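Local coordinates for DNA repair protein RAD14 (Saccharomyces cerevisiae, PDB 5A3D) that binds specifically to damaged DNA in nucleotide excision repair and is needed for the incision step, represented here by its DNA-binding domain, at residues 49-53 with 54-58; 79-83 with 84-88. All coordinates share one frame; numbering follows the deposited sequence.

Contact 1 (49-53 with 54-58); sequences YFLTD and PELND. With nucleotides of chain C.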
loop_
_atom_site.group_PDB
_atom_site.type_symbol
_atom_site.label_atom_id
_atom_site.label_comp_id
_atom_site.label_asym_id
_atom_site.label_seq_id
_atom_site.Cartn_x
_atom_site.Cartn_y
_atom_site.Cartn_z
ATOM N N TYR B 49 -19.529 0.263 6.838
ATOM C CA TYR B 49 -19.913 0.748 5.525
ATOM C C TYR B 49 -19.145 0.134 4.352
ATOM O O TYR B 49 -19.307 0.559 3.192
ATOM C CB TYR B 49 -19.811 2.281 5.490
ATOM C CG TYR B 49 -20.838 2.931 6.383
ATOM C CD1 TYR B 49 -22.167 3.009 6.010
ATOM C CD2 TYR B 49 -20.474 3.473 7.594
ATOM C CE1 TYR B 49 -23.103 3.627 6.831
ATOM C CE2 TYR B 49 -21.429 4.038 8.444
ATOM C CZ TYR B 49 -22.715 4.156 8.048
ATOM O OH TYR B 49 -23.691 4.754 8.866
ATOM N N PHE B 50 -18.254 -0.779 4.688
ATOM C CA PHE B 50 -17.387 -1.457 3.742
ATOM C C PHE B 50 -16.566 -0.497 2.907
ATOM O O PHE B 50 -16.369 -0.707 1.713
ATOM C CB PHE B 50 -18.209 -2.441 2.938
ATOM C CG PHE B 50 -19.057 -3.337 3.803
ATOM C CD1 PHE B 50 -18.485 -4.188 4.729
ATOM C CD2 PHE B 50 -20.436 -3.302 3.703
ATOM C CE1 PHE B 50 -19.259 -5.001 5.537
ATOM C CE2 PHE B 50 -21.232 -4.110 4.505
ATOM C CZ PHE B 50 -20.631 -4.946 5.452
ATOM N N LEU B 51 -16.063 0.573 3.535
ATOM C CA LEU B 51 -15.255 1.551 2.787
ATOM C C LEU B 51 -13.847 1.083 2.888
ATOM O O LEU B 51 -13.484 0.478 3.888
ATOM C CB LEU B 51 -15.414 3.028 3.304
ATOM C CG LEU B 51 -16.895 3.489 3.235
ATOM C CD1 LEU B 51 -16.971 4.973 3.610
ATOM C CD2 LEU B 51 -17.616 3.234 1.921
ATOM N N THR B 52 -13.040 1.400 1.881
ATOM C CA THR B 52 -11.593 0.969 1.881
ATOM C C THR B 52 -10.626 1.992 2.321
ATOM O O THR B 52 -10.957 3.171 2.433
ATOM C CB THR B 52 -11.166 0.600 0.459
ATOM O OG1 THR B 52 -11.168 1.783 -0.335
ATOM C CG2 THR B 52 -12.117 -0.352 -0.100
ATOM N N ASP B 53 -9.389 1.570 2.547
ATOM C CA ASP B 53 -8.348 2.541 2.845
ATOM C C ASP B 53 -8.199 3.620 1.819
ATOM O O ASP B 53 -8.128 4.770 2.243
ATOM C CB ASP B 53 -6.960 1.931 3.185
ATOM C CG ASP B 53 -6.896 1.381 4.538
ATOM O OD1 ASP B 53 -7.460 1.962 5.466
ATOM O OD2 ASP B 53 -6.251 0.309 4.690
ATOM N N PRO B 54 -8.171 3.301 0.499
ATOM C CA PRO B 54 -8.032 4.385 -0.480
ATOM C C PRO B 54 -9.141 5.432 -0.433
ATOM O O PRO B 54 -8.877 6.615 -0.540
ATOM C CB PRO B 54 -7.972 3.661 -1.811
ATOM C CG PRO B 54 -7.379 2.348 -1.441
ATOM C CD PRO B 54 -7.964 1.986 -0.130
ATOM N N GLU B 55 -10.367 5.014 -0.159
ATOM C CA GLU B 55 -11.465 5.959 0.020
ATOM C C GLU B 55 -11.321 6.836 1.265
ATOM O O GLU B 55 -11.393 8.092 1.233
ATOM C CB GLU B 55 -12.799 5.195 0.017
ATOM C CG GLU B 55 -13.096 4.531 -1.336
ATOM C CD GLU B 55 -14.028 3.315 -1.268
ATOM O OE1 GLU B 55 -14.409 2.878 -0.183
ATOM O OE2 GLU B 55 -14.351 2.717 -2.325
ATOM N N LEU B 56 -11.084 6.179 2.371
ATOM C CA LEU B 56 -11.080 6.906 3.662
ATOM C C LEU B 56 -9.846 7.746 3.763
ATOM O O LEU B 56 -9.847 8.698 4.518
ATOM C CB LEU B 56 -11.101 5.920 4.805
ATOM C CG LEU B 56 -12.324 5.292 5.389
ATOM C CD1 LEU B 56 -13.636 6.030 5.239
ATOM C CD2 LEU B 56 -12.399 3.806 5.634
ATOM N N ASN B 57 -8.794 7.399 3.002
ATOM C CA ASN B 57 -7.540 8.121 3.055
ATOM C C ASN B 57 -7.609 9.344 2.117
ATOM O O ASN B 57 -6.695 10.159 2.133
ATOM C CB ASN B 57 -6.344 7.278 2.648
ATOM C CG ASN B 57 -5.914 6.260 3.751
ATOM O OD1 ASN B 57 -6.192 6.483 4.918
ATOM N ND2 ASN B 57 -5.208 5.168 3.368
ATOM N N ASP B 58 -8.644 9.435 1.297
ATOM C CA ASP B 58 -8.739 10.498 0.298
ATOM C C ASP B 58 -9.238 11.766 1.036
ATOM O O ASP B 58 -10.361 11.890 1.401
ATOM C CB ASP B 58 -9.675 10.079 -0.803
ATOM C CG ASP B 58 -9.739 11.064 -1.972
ATOM O OD1 ASP B 58 -9.330 12.249 -1.872
ATOM O OD2 ASP B 58 -10.204 10.594 -3.019
ATOM P P DA C 6 -4.967 1.268 -4.110
ATOM O OP1 DA C 6 -5.106 2.679 -3.707
ATOM O OP2 DA C 6 -4.309 0.326 -3.147
ATOM O "O5'" DA C 6 -6.364 0.621 -4.508
ATOM C "C5'" DA C 6 -7.074 1.156 -5.645
ATOM C "C4'" DA C 6 -7.884 0.107 -6.381
ATOM O "O4'" DA C 6 -7.017 -0.900 -6.963
ATOM C "C3'" DA C 6 -8.931 -0.655 -5.555
ATOM O "O3'" DA C 6 -10.151 -0.835 -6.319
ATOM C "C2'" DA C 6 -8.230 -1.967 -5.247
ATOM C "C1'" DA C 6 -7.360 -2.192 -6.477
ATOM N N9 DA C 6 -6.111 -2.907 -6.220
ATOM C C8 DA C 6 -5.100 -2.503 -5.384
ATOM N N7 DA C 6 -4.066 -3.309 -5.375
ATOM C C5 DA C 6 -4.418 -4.313 -6.265
ATOM C C6 DA C 6 -3.746 -5.474 -6.694
ATOM N N6 DA C 6 -2.541 -5.839 -6.251
ATOM N N1 DA C 6 -4.379 -6.273 -7.581
ATOM C C2 DA C 6 -5.583 -5.899 -8.034
ATOM N N3 DA C 6 -6.316 -4.834 -7.705
ATOM C C4 DA C 6 -5.670 -4.074 -6.803
#

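Contact 2 (79-83 with 84-88); sequences QLFVR and CEVEA. With nucleotides of chain D.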
loop_
_atom_site.group_PDB
_atom_site.type_symbol
_atom_site.label_atom_id
_atom_site.label_comp_id
_atom_site.label_asym_id
_atom_site.label_seq_id
_atom_site.Cartn_x
_atom_site.Cartn_y
_atom_site.Cartn_z
ATOM N N GLN B 79 -8.568 8.273 13.626
ATOM C CA GLN B 79 -9.256 9.102 12.598
ATOM C C GLN B 79 -10.791 8.985 12.742
ATOM O O GLN B 79 -11.291 7.895 12.776
ATOM C CB GLN B 79 -8.813 8.714 11.197
ATOM C CG GLN B 79 -7.276 8.968 10.996
ATOM C CD GLN B 79 -6.765 8.485 9.656
ATOM O OE1 GLN B 79 -7.491 7.891 8.875
ATOM N NE2 GLN B 79 -5.503 8.806 9.354
ATOM N N LEU B 80 -11.461 10.115 12.884
ATOM C CA LEU B 80 -12.887 10.198 13.182
ATOM C C LEU B 80 -13.562 10.882 11.967
ATOM O O LEU B 80 -13.172 11.961 11.515
ATOM C CB LEU B 80 -13.190 10.901 14.464
ATOM C CG LEU B 80 -12.527 10.286 15.747
ATOM C CD1 LEU B 80 -12.771 11.177 16.929
ATOM C CD2 LEU B 80 -13.142 8.938 15.943
ATOM N N PHE B 81 -14.582 10.241 11.526
ATOM C CA PHE B 81 -15.378 10.628 10.308
ATOM C C PHE B 81 -16.843 10.878 10.782
ATOM O O PHE B 81 -17.285 10.201 11.728
ATOM C CB PHE B 81 -15.355 9.545 9.266
ATOM C CG PHE B 81 -14.001 9.259 8.749
ATOM C CD1 PHE B 81 -13.157 8.430 9.472
ATOM C CD2 PHE B 81 -13.546 9.817 7.552
ATOM C CE1 PHE B 81 -11.900 8.092 8.963
ATOM C CE2 PHE B 81 -12.241 9.505 7.098
ATOM C CZ PHE B 81 -11.430 8.641 7.812
ATOM N N VAL B 82 -17.525 11.804 10.115
ATOM C CA VAL B 82 -18.944 12.128 10.510
ATOM C C VAL B 82 -19.866 11.174 9.740
ATOM O O VAL B 82 -19.754 10.974 8.494
ATOM C CB VAL B 82 -19.355 13.641 10.448
ATOM C CG1 VAL B 82 -19.455 14.214 9.055
ATOM C CG2 VAL B 82 -20.646 13.879 11.239
ATOM N N ARG B 83 -20.805 10.625 10.496
ATOM C CA ARG B 83 -21.667 9.619 9.949
ATOM C C ARG B 83 -22.321 10.097 8.660
ATOM O O ARG B 83 -22.353 9.335 7.718
ATOM C CB ARG B 83 -22.684 9.067 10.933
ATOM C CG ARG B 83 -23.469 7.982 10.230
ATOM C CD ARG B 83 -24.510 7.327 11.071
ATOM N NE ARG B 83 -24.130 6.778 12.320
ATOM C CZ ARG B 83 -23.613 5.571 12.454
ATOM N NH1 ARG B 83 -23.364 4.845 11.357
ATOM N NH2 ARG B 83 -23.341 5.096 13.673
ATOM N N CYS B 84 -22.839 11.328 8.616
ATOM C CA CYS B 84 -23.626 11.713 7.437
ATOM C C CYS B 84 -22.760 11.659 6.130
ATOM O O CYS B 84 -23.266 11.316 5.104
ATOM C CB CYS B 84 -24.296 13.072 7.640
ATOM S SG CYS B 84 -23.203 14.453 8.017
ATOM N N GLU B 85 -21.492 12.040 6.220
ATOM C CA GLU B 85 -20.547 11.949 5.050
ATOM C C GLU B 85 -20.259 10.525 4.607
ATOM O O GLU B 85 -20.369 10.132 3.425
ATOM C CB GLU B 85 -19.242 12.627 5.414
ATOM C CG GLU B 85 -19.342 14.109 5.352
ATOM C CD GLU B 85 -18.009 14.824 5.552
ATOM O OE1 GLU B 85 -16.921 14.193 5.516
ATOM O OE2 GLU B 85 -18.083 16.104 5.692
ATOM N N VAL B 86 -19.874 9.727 5.607
ATOM C CA VAL B 86 -19.600 8.293 5.466
ATOM C C VAL B 86 -20.790 7.555 4.795
ATOM O O VAL B 86 -20.605 6.791 3.853
ATOM C CB VAL B 86 -19.257 7.667 6.855
ATOM C CG1 VAL B 86 -18.962 6.193 6.678
ATOM C CG2 VAL B 86 -17.965 8.293 7.341
ATOM N N GLU B 87 -21.968 7.765 5.329
ATOM C CA GLU B 87 -23.138 7.088 4.859
ATOM C C GLU B 87 -23.490 7.522 3.437
ATOM O O GLU B 87 -23.865 6.718 2.604
ATOM C CB GLU B 87 -24.281 7.378 5.829
ATOM C CG GLU B 87 -25.529 6.692 5.478
ATOM C CD GLU B 87 -26.571 6.951 6.558
ATOM O OE1 GLU B 87 -26.565 6.131 7.533
ATOM O OE2 GLU B 87 -27.324 7.955 6.380
ATOM N N ALA B 88 -23.395 8.811 3.181
ATOM C CA ALA B 88 -23.756 9.370 1.866
ATOM C C ALA B 88 -22.886 8.750 0.798
ATOM O O ALA B 88 -23.369 8.407 -0.270
ATOM C CB ALA B 88 -23.559 10.872 1.885
ATOM P P DG D 3 -8.990 4.094 14.059
ATOM O OP1 DG D 3 -9.190 5.499 13.587
ATOM O OP2 DG D 3 -9.913 3.052 13.658
ATOM O "O5'" DG D 3 -7.514 3.643 13.650
ATOM C "C5'" DG D 3 -6.393 4.448 14.008
ATOM C "C4'" DG D 3 -5.188 4.027 13.191
ATOM O "O4'" DG D 3 -4.672 2.759 13.666
ATOM C "C3'" DG D 3 -5.422 3.845 11.699
ATOM O "O3'" DG D 3 -4.186 4.373 11.238
ATOM C "C2'" DG D 3 -5.648 2.344 11.565
ATOM C "C1'" DG D 3 -4.759 1.766 12.663
ATOM N N9 DG D 3 -5.189 0.526 13.308
ATOM C C8 DG D 3 -6.455 0.174 13.708
ATOM N N7 DG D 3 -6.496 -0.968 14.334
ATOM C C5 DG D 3 -5.183 -1.415 14.314
ATOM C C6 DG D 3 -4.610 -2.587 14.844
ATOM O O6 DG D 3 -5.170 -3.519 15.420
ATOM N N1 DG D 3 -3.242 -2.648 14.590
ATOM C C2 DG D 3 -2.512 -1.672 13.960
ATOM N N2 DG D 3 -1.192 -1.887 13.855
ATOM N N3 DG D 3 -3.028 -0.547 13.509
ATOM C C4 DG D 3 -4.358 -0.483 13.722
ATOM O "O5'" DG D 1 -11.716 2.839 24.592
ATOM C "C5'" DG D 1 -11.515 3.874 23.603
ATOM C "C4'" DG D 1 -12.563 3.751 22.518
ATOM O "O4'" DG D 1 -13.729 4.612 22.576
ATOM C "C3'" DG D 1 -12.207 3.497 21.051
ATOM O "O3'" DG D 1 -12.313 2.093 20.715
ATOM C "C2'" DG D 1 -13.180 4.376 20.273
ATOM C "C1'" DG D 1 -13.921 5.225 21.310
ATOM N N9 DG D 1 -13.429 6.597 21.383
ATOM C C8 DG D 1 -12.259 7.046 21.950
ATOM N N7 DG D 1 -12.082 8.332 21.809
ATOM C C5 DG D 1 -13.183 8.753 21.073
ATOM C C6 DG D 1 -13.542 10.048 20.609
ATOM O O6 DG D 1 -12.930 11.117 20.750
ATOM N N1 DG D 1 -14.756 10.028 19.927
ATOM C C2 DG D 1 -15.518 8.907 19.703
ATOM N N2 DG D 1 -16.663 9.095 19.029
ATOM N N3 DG D 1 -15.181 7.688 20.104
ATOM C C4 DG D 1 -14.020 7.690 20.794
HETATM O O HOH W 1 -16.287 12.516 7.536
#

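Contact 1 (49-53 with 54-58)
E55 OE1 is gripped by two donors: T52 N at 2.9 Å and, through a salt bridge, K93. The bond from T52 N is nearly straight (168°) but meets the oxygen from above the carboxylate plane, 46° out of it. This is one half of a capping box at the start of helix 53-56; the other half is a weak bond from E55 N to T52 OG1, 3.3 Å long. T52 holds OG1 between its own N and carbonyl carbon (chi1 67°), which points the hydroxyl oxygen at that first turn. Replacing E55 by an alanine removes the carboxylate, which would probably leave T52 N without its acceptor and K93 without its mate. Behind the cap, backbone bonds run from L56 N to T52 O (3.0 Å) and from N57 N to D53 O (2.8 Å). L51 and L56 cross at about a right angle, with their CD1 methyls 3.9 Å apart and F62 touching both. The D53 carboxylate is taken by a salt bridge to K46. On the DNA side, P54 sets CG 3.2 Å from OP1 of DA6 of chain C.

Contact 2 (79-83 with 84-88)
V82 CG1 lies over one face of the flat end of E85, nearer its CG (3.7 Å) than its CD, and the two side chains cross at about a right angle. On the same side of the plane, out past OE1, a water donates to E85 OE1 at 2.7 Å and accepts from V82 N at 2.9 Å. The other carboxylate oxygen, E85 OE2, is hydrogen-bonded to H63, so the flat group is held at both oxygens. V82 is the N-cap residue of helix 83-94, and its side chain has no polar atom to cap with; the water carries the link between E85 and the backbone N of V82 that a capping box would make directly. With chi1 at 70°, V82 brings CG1 over E85 and also within 3.9 Å of C84 SG. The R83 guanidinium gives NH1 to Y49 OH.

The ring of F81 meets V86 CG2 only obliquely. The closer touch is at its root, where F81 CB lies 3.5 Å from V86 CG2, while the ring itself leads away from the helix. Helical bonds then begin with V86 N to V82 O, 3.1 Å, and E87 N to R83 O. At the far end of the strand, Q79 N makes a nearly straight bond (174°) to OP1 of DG3 of chain D, 2.8 Å long. L80 CD1 lies off the base plane, just beyond the N1 and O6 side of DG1 of chain D, 3.8 Å from N1.

Strand 78-82 is the middle one of a three-stranded antiparallel sheet, bonded through F81 to L40 of strand 39-41 and through L80 to L65 of strand 65-67. Residues 79-82 and 84-88 run at 74° to each other as the chain enters helix 83-94, and F81 and V86 both pack on C45 of helix 42-49.

Overall arrangement
Both contacts are helix starts, and both are partly buried, but in different settings. The centre of contact 2 is about 2 Å from the centre of the chain, that of contact 1 about 11 Å. Contact 2, where the middle strand of the sheet runs into helix 83-94, buries F81, V82 and V86 and has no exposed touching residue; contact 1, on the way from helix 42-49 into helix 53-56, buries L51 and L56 but leaves N57 exposed. Capping is by side chains at the outer site and water-mediated at the inner. The two regions meet through Y49, whose hydroxyl R83 reaches and whose ring packs on V86. Each also touches DNA, contact 1 on chain C, contact 2 on chain D.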